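Local coordinates for aminotransferase (PDB 3IF2), which probably transfers amino groups between amino acids and keto acids, perhaps valine and pyruvate, using pyridoxal 5'-phosphate as cofactor, at residues Gln116-Gly128 with Tyr155-Phe168. Numbering follows the deposited sequence.
Sequences QNAFFYLFNLFGG and YIGYSDVHVEGQHF. With PLP (pyridoxal-5'-phosphate), chain C.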
loop_
_atom_site.group_PDB
_atom_site.type_symbol
_atom_site.label_atom_id
_atom_site.label_comp_id
_atom_site.label_asym_id
_atom_site.label_seq_id
_atom_site.Cartn_x
_atom_site.Cartn_y
_atom_site.Cartn_z
ATOM N N GLN A 116 -6.277 1.763 -6.554
ATOM C CA GLN A 116 -5.571 0.606 -7.143
ATOM C C GLN A 116 -5.425 -0.527 -6.102
ATOM O O GLN A 116 -5.616 -1.712 -6.410
ATOM C CB GLN A 116 -4.183 1.017 -7.648
ATOM C CG GLN A 116 -3.412 -0.077 -8.454
ATOM C CD GLN A 116 -4.062 -0.428 -9.770
ATOM O OE1 GLN A 116 -4.828 0.365 -10.334
ATOM N NE2 GLN A 116 -3.744 -1.614 -10.283
ATOM N N ASN A 117 -5.084 -0.132 -4.874
ATOM C CA ASN A 117 -4.996 -1.029 -3.727
ATOM C C ASN A 117 -6.383 -1.638 -3.486
ATOM O O ASN A 117 -6.508 -2.841 -3.227
ATOM C CB ASN A 117 -4.505 -0.214 -2.516
ATOM C CG ASN A 117 -3.829 -1.030 -1.450
ATOM O OD1 ASN A 117 -3.970 -0.744 -0.255
ATOM N ND2 ASN A 117 -3.025 -1.986 -1.866
ATOM N N ALA A 118 -7.429 -0.818 -3.615
ATOM C CA ALA A 118 -8.808 -1.307 -3.503
ATOM C C ALA A 118 -9.117 -2.385 -4.564
ATOM O O ALA A 118 -9.721 -3.397 -4.231
ATOM C CB ALA A 118 -9.818 -0.170 -3.582
ATOM N N PHE A 119 -8.671 -2.198 -5.807
ATOM C CA PHE A 119 -8.963 -3.181 -6.866
ATOM C C PHE A 119 -8.158 -4.450 -6.711
ATOM O O PHE A 119 -8.681 -5.522 -7.006
ATOM C CB PHE A 119 -8.817 -2.609 -8.271
ATOM C CG PHE A 119 -9.509 -1.316 -8.440
ATOM C CD1 PHE A 119 -10.861 -1.172 -8.100
ATOM C CD2 PHE A 119 -8.817 -0.210 -8.909
ATOM C CE1 PHE A 119 -11.502 0.056 -8.241
ATOM C CE2 PHE A 119 -9.439 0.992 -9.039
ATOM C CZ PHE A 119 -10.788 1.130 -8.710
ATOM N N PHE A 120 -6.907 -4.336 -6.254
ATOM C CA PHE A 120 -6.091 -5.509 -5.940
ATOM C C PHE A 120 -6.813 -6.364 -4.877
ATOM O O PHE A 120 -6.878 -7.574 -5.012
ATOM C CB PHE A 120 -4.675 -5.128 -5.496
ATOM C CG PHE A 120 -3.861 -6.302 -5.037
ATOM C CD1 PHE A 120 -3.357 -7.208 -5.958
ATOM C CD2 PHE A 120 -3.629 -6.529 -3.689
ATOM C CE1 PHE A 120 -2.616 -8.330 -5.546
ATOM C CE2 PHE A 120 -2.888 -7.640 -3.267
ATOM C CZ PHE A 120 -2.374 -8.537 -4.198
ATOM N N TYR A 121 -7.395 -5.724 -3.865
ATOM C CA TYR A 121 -8.166 -6.458 -2.870
ATOM C C TYR A 121 -9.464 -7.023 -3.456
ATOM O O TYR A 121 -9.650 -8.251 -3.431
ATOM C CB TYR A 121 -8.494 -5.619 -1.614
ATOM C CG TYR A 121 -7.321 -5.139 -0.761
ATOM C CD1 TYR A 121 -6.084 -5.789 -0.735
ATOM C CD2 TYR A 121 -7.505 -4.061 0.106
ATOM C CE1 TYR A 121 -5.047 -5.326 0.090
ATOM C CE2 TYR A 121 -6.502 -3.594 0.928
ATOM C CZ TYR A 121 -5.268 -4.214 0.925
ATOM O OH TYR A 121 -4.285 -3.772 1.764
ATOM N N LEU A 122 -10.320 -6.143 -3.994
ATOM C CA LEU A 122 -11.640 -6.540 -4.493
ATOM C C LEU A 122 -11.616 -7.600 -5.618
ATOM O O LEU A 122 -12.417 -8.536 -5.581
ATOM C CB LEU A 122 -12.491 -5.318 -4.910
ATOM C CG LEU A 122 -12.908 -4.291 -3.830
ATOM C CD1 LEU A 122 -13.511 -3.018 -4.498
ATOM C CD2 LEU A 122 -13.864 -4.904 -2.774
ATOM N N PHE A 123 -10.696 -7.486 -6.580
ATOM C CA PHE A 123 -10.650 -8.457 -7.675
ATOM C C PHE A 123 -10.115 -9.824 -7.245
ATOM O O PHE A 123 -10.535 -10.844 -7.791
ATOM C CB PHE A 123 -9.935 -7.918 -8.913
ATOM C CG PHE A 123 -10.577 -6.683 -9.542
ATOM C CD1 PHE A 123 -11.887 -6.254 -9.261
ATOM C CD2 PHE A 123 -9.880 -6.005 -10.527
ATOM C CE1 PHE A 123 -12.418 -5.123 -9.898
ATOM C CE2 PHE A 123 -10.423 -4.923 -11.171
ATOM C CZ PHE A 123 -11.688 -4.474 -10.861
ATOM N N ASN A 124 -9.213 -9.844 -6.271
ATOM C CA ASN A 124 -8.755 -11.099 -5.654
ATOM C C ASN A 124 -9.729 -11.621 -4.591
ATOM O O ASN A 124 -9.715 -12.809 -4.278
ATOM C CB ASN A 124 -7.334 -10.944 -5.103
ATOM C CG ASN A 124 -6.302 -10.972 -6.198
ATOM O OD1 ASN A 124 -6.103 -12.022 -6.843
ATOM N ND2 ASN A 124 -5.641 -9.846 -6.427
ATOM N N LEU A 125 -10.560 -10.742 -4.038
ATOM C CA LEU A 125 -11.586 -11.128 -3.057
ATOM C C LEU A 125 -12.749 -11.839 -3.744
ATOM O O LEU A 125 -13.311 -12.766 -3.179
ATOM C CB LEU A 125 -12.103 -9.895 -2.296
ATOM C CG LEU A 125 -13.085 -10.064 -1.133
ATOM C CD1 LEU A 125 -12.429 -10.798 0.035
ATOM C CD2 LEU A 125 -13.639 -8.689 -0.683
ATOM N N PHE A 126 -13.100 -11.401 -4.958
ATOM C CA PHE A 126 -14.228 -11.932 -5.710
ATOM C C PHE A 126 -13.868 -12.615 -7.025
ATOM O O PHE A 126 -14.750 -12.939 -7.784
ATOM C CB PHE A 126 -15.203 -10.786 -5.983
ATOM C CG PHE A 126 -15.824 -10.229 -4.752
ATOM C CD1 PHE A 126 -16.718 -11.011 -4.011
ATOM C CD2 PHE A 126 -15.557 -8.909 -4.337
ATOM C CE1 PHE A 126 -17.326 -10.518 -2.852
ATOM C CE2 PHE A 126 -16.157 -8.384 -3.172
ATOM C CZ PHE A 126 -17.042 -9.194 -2.420
ATOM N N GLY A 127 -12.585 -12.838 -7.288
ATOM C CA GLY A 127 -12.139 -13.463 -8.530
ATOM C C GLY A 127 -10.989 -14.413 -8.270
ATOM O O GLY A 127 -10.248 -14.248 -7.294
ATOM N N GLY A 128 -10.829 -15.374 -9.184
ATOM C CA GLY A 128 -9.829 -16.434 -9.070
ATOM C C GLY A 128 -10.481 -17.700 -8.556
ATOM O O GLY A 128 -11.686 -17.888 -8.724
ATOM N N TYR A 155 -10.446 0.348 -17.886
ATOM C CA TYR A 155 -9.190 0.771 -17.283
ATOM C C TYR A 155 -8.041 -0.222 -17.414
ATOM O O TYR A 155 -8.155 -1.371 -16.979
ATOM C CB TYR A 155 -9.433 1.126 -15.814
ATOM C CG TYR A 155 -8.225 1.605 -15.038
ATOM C CD1 TYR A 155 -7.359 2.581 -15.556
ATOM C CD2 TYR A 155 -7.982 1.122 -13.742
ATOM C CE1 TYR A 155 -6.243 3.010 -14.808
ATOM C CE2 TYR A 155 -6.907 1.554 -12.984
ATOM C CZ TYR A 155 -6.044 2.495 -13.506
ATOM O OH TYR A 155 -4.992 2.865 -12.724
ATOM N N ILE A 156 -6.951 0.243 -18.029
ATOM C CA ILE A 156 -5.720 -0.541 -18.225
ATOM C C ILE A 156 -5.182 -1.154 -16.912
ATOM O O ILE A 156 -4.654 -2.269 -16.920
ATOM C CB ILE A 156 -4.617 0.315 -18.969
ATOM C CG1 ILE A 156 -3.408 -0.522 -19.411
ATOM C CG2 ILE A 156 -4.170 1.476 -18.127
ATOM C CD1 ILE A 156 -2.426 0.244 -20.306
ATOM N N GLY A 157 -5.329 -0.424 -15.810
ATOM C CA GLY A 157 -4.862 -0.856 -14.476
ATOM C C GLY A 157 -5.556 -2.025 -13.785
ATOM O O GLY A 157 -5.033 -2.539 -12.784
ATOM N N TYR A 158 -6.739 -2.399 -14.264
ATOM C CA TYR A 158 -7.414 -3.592 -13.779
ATOM C C TYR A 158 -6.700 -4.865 -14.235
ATOM O O TYR A 158 -6.659 -5.820 -13.478
ATOM C CB TYR A 158 -8.867 -3.704 -14.285
ATOM C CG TYR A 158 -9.837 -2.601 -13.893
ATOM C CD1 TYR A 158 -9.743 -1.907 -12.671
ATOM C CD2 TYR A 158 -10.936 -2.336 -14.699
ATOM C CE1 TYR A 158 -10.674 -0.900 -12.330
ATOM C CE2 TYR A 158 -11.872 -1.362 -14.361
ATOM C CZ TYR A 158 -11.738 -0.635 -13.196
ATOM O OH TYR A 158 -12.689 0.326 -12.920
ATOM N N SER A 159 -6.152 -4.851 -15.457
ATOM C CA SER A 159 -5.531 -6.017 -16.148
ATOM C C SER A 159 -4.820 -7.115 -15.373
ATOM O O SER A 159 -5.141 -8.289 -15.529
ATOM C CB SER A 159 -4.506 -5.543 -17.191
ATOM O OG SER A 159 -5.116 -4.793 -18.203
ATOM N N ASP A 160 -3.850 -6.722 -14.556
ATOM C CA ASP A 160 -2.913 -7.686 -13.952
ATOM C C ASP A 160 -2.954 -7.858 -12.436
ATOM O O ASP A 160 -2.026 -8.444 -11.876
ATOM C CB ASP A 160 -1.488 -7.271 -14.401
ATOM C CG ASP A 160 -1.298 -7.263 -15.947
ATOM O OD1 ASP A 160 -2.014 -7.969 -16.701
ATOM O OD2 ASP A 160 -0.376 -6.556 -16.407
ATOM N N VAL A 161 -4.024 -7.405 -11.773
ATOM C CA VAL A 161 -4.076 -7.473 -10.296
ATOM C C VAL A 161 -4.310 -8.876 -9.717
ATOM O O VAL A 161 -4.046 -9.086 -8.541
ATOM C CB VAL A 161 -5.078 -6.466 -9.664
ATOM C CG1 VAL A 161 -4.773 -5.030 -10.126
ATOM C CG2 VAL A 161 -6.523 -6.842 -9.953
ATOM N N HIS A 162 -4.800 -9.833 -10.509
ATOM C CA HIS A 162 -5.023 -11.187 -9.974
ATOM C C HIS A 162 -3.710 -11.856 -9.556
ATOM O O HIS A 162 -2.691 -11.684 -10.212
ATOM C CB HIS A 162 -5.852 -12.057 -10.913
ATOM C CG HIS A 162 -7.293 -11.660 -10.951
ATOM N ND1 HIS A 162 -7.874 -11.040 -12.040
ATOM C CD2 HIS A 162 -8.259 -11.756 -10.008
ATOM C CE1 HIS A 162 -9.148 -10.805 -11.773
ATOM N NE2 HIS A 162 -9.407 -11.228 -10.545
ATOM N N VAL A 163 -3.742 -12.548 -8.425
ATOM C CA VAL A 163 -2.566 -13.218 -7.864
ATOM C C VAL A 163 -2.120 -14.449 -8.694
ATOM O O VAL A 163 -0.921 -14.695 -8.800
ATOM C CB VAL A 163 -2.797 -13.563 -6.374
ATOM C CG1 VAL A 163 -1.656 -14.349 -5.838
ATOM C CG2 VAL A 163 -2.950 -12.282 -5.563
ATOM N N GLU A 164 -3.067 -15.194 -9.268
ATOM C CA GLU A 164 -2.776 -16.351 -10.139
ATOM C C GLU A 164 -3.604 -16.239 -11.415
ATOM O O GLU A 164 -4.807 -16.099 -11.343
ATOM C CB GLU A 164 -3.044 -17.699 -9.426
ATOM C CG GLU A 164 -2.854 -18.950 -10.365
ATOM C CD GLU A 164 -2.514 -20.301 -9.663
ATOM O OE1 GLU A 164 -2.412 -20.370 -8.420
ATOM O OE2 GLU A 164 -2.325 -21.319 -10.382
ATOM N N GLY A 165 -2.960 -16.322 -12.574
ATOM C CA GLY A 165 -3.644 -16.237 -13.865
ATOM C C GLY A 165 -4.253 -14.872 -14.120
ATOM O O GLY A 165 -3.709 -13.851 -13.682
ATOM N N GLN A 166 -5.375 -14.868 -14.833
ATOM C CA GLN A 166 -6.146 -13.650 -15.159
ATOM C C GLN A 166 -7.614 -14.054 -15.253
ATOM O O GLN A 166 -7.945 -14.980 -15.968
ATOM C CB GLN A 166 -5.672 -13.040 -16.471
ATOM C CG GLN A 166 -6.189 -11.627 -16.694
ATOM C CD GLN A 166 -5.891 -11.107 -18.081
ATOM O OE1 GLN A 166 -6.213 -11.764 -19.086
ATOM N NE2 GLN A 166 -5.313 -9.905 -18.150
ATOM N N HIS A 167 -8.477 -13.334 -14.551
ATOM C CA HIS A 167 -9.877 -13.706 -14.367
ATOM C C HIS A 167 -10.844 -12.561 -14.648
ATOM O O HIS A 167 -11.490 -12.022 -13.744
ATOM C CB HIS A 167 -10.037 -14.256 -12.939
ATOM C CG HIS A 167 -9.066 -15.349 -12.619
ATOM N ND1 HIS A 167 -9.229 -16.644 -13.061
ATOM C CD2 HIS A 167 -7.875 -15.318 -11.977
ATOM C CE1 HIS A 167 -8.198 -17.371 -12.671
ATOM N NE2 HIS A 167 -7.365 -16.592 -12.010
ATOM N N PHE A 168 -10.899 -12.173 -15.919
ATOM C CA PHE A 168 -11.847 -11.171 -16.410
ATOM C C PHE A 168 -12.688 -11.782 -17.520
ATOM O O PHE A 168 -12.174 -12.540 -18.326
ATOM C CB PHE A 168 -11.115 -9.947 -16.939
ATOM C CG PHE A 168 -10.466 -9.123 -15.867
ATOM C CD1 PHE A 168 -11.263 -8.392 -14.971
ATOM C CD2 PHE A 168 -9.069 -9.038 -15.753
ATOM C CE1 PHE A 168 -10.686 -7.612 -13.965
ATOM C CE2 PHE A 168 -8.483 -8.252 -14.756
ATOM C CZ PHE A 168 -9.302 -7.542 -13.857
HETATM N N1 PLP C . -9.822 4.282 -11.565
HETATM C C2 PLP C . -9.621 4.857 -12.802
HETATM C C2A PLP C . -10.759 4.834 -13.772
HETATM C C3 PLP C . -8.377 5.454 -13.105
HETATM O O3 PLP C . -8.135 6.041 -14.319
HETATM C C4 PLP C . -7.334 5.435 -12.148
HETATM C C4A PLP C . -5.944 5.840 -12.623
HETATM O O4A PLP C . -5.244 6.634 -11.982
HETATM C C5 PLP C . -7.572 4.824 -10.872
HETATM C C6 PLP C . -8.835 4.258 -10.618
HETATM C C5A PLP C . -6.497 4.710 -9.772
HETATM O O4P PLP C . -6.432 5.832 -8.917
HETATM P P PLP C . -5.612 5.771 -7.539
HETATM O O1P PLP C . -4.922 4.494 -7.125
HETATM O O2P PLP C . -6.684 6.085 -6.551
HETATM O O3P PLP C . -4.593 6.835 -7.654
#
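The OH of Tyr-155 makes a weak, long hydrogen bond to Gln-116 OE1, while one face of its ring lies over the pyridine of PLP, whose C3 sits above the rim of the Tyr-155 ring. The other end of that amide reaches Gly-157: NE2 donates to its O over 3.0 Å, nearly straight at 174°, the acceptor lying in the amide plane. CG of Gln-116 stands anti to the backbone N (chi1 -173°) and the chain then bends at chi2, which carries the amide over to the loop; NE2 is also bonded to Val-303 O of the second subunit. Tyr-158 comes next and meets two phenylalanines one helical turn apart. Its CE1 edge points at the centre of the Phe-119 face, planes at 82°, and its own face receives the edge of Phe-123 in an offset edge-to-face pair, CE2 lying 3.4 Å from CD1 of Tyr-158. The hydroxyl of Tyr-158 bonds to Asp-245. Val-161 fits against the helix, CG2 lying at the Phe-123 ring edge and CG1 beside Gln-116 NE2. Asn-124 ND2 donates a hydrogen bond of 2.8 Å to Val-161 O, from above that carbonyl plane, and also bonds to Phe-120 O in its own helix. His-162 NE2 makes a weak, bent bond to Phe-123 O. Val-163 N donates to a lone pair of Asn-124 OD1 at 2.9 Å, the third bond fixing that amide's rotation. His-167 presents its ring face to Gly-128 CA in a CH-pi contact, 3.7 Å from the centroid. Phe-168 completes the aromatic cluster, its edge toward the Phe-123 face, again offset. Helix 115-125, whose Gln-116 N binds PLP O1P at 3.1 Å, and the loop whose Tyr-155 covers the cofactor ring together form one side of the PLP site of a fold-type I aminotransferase.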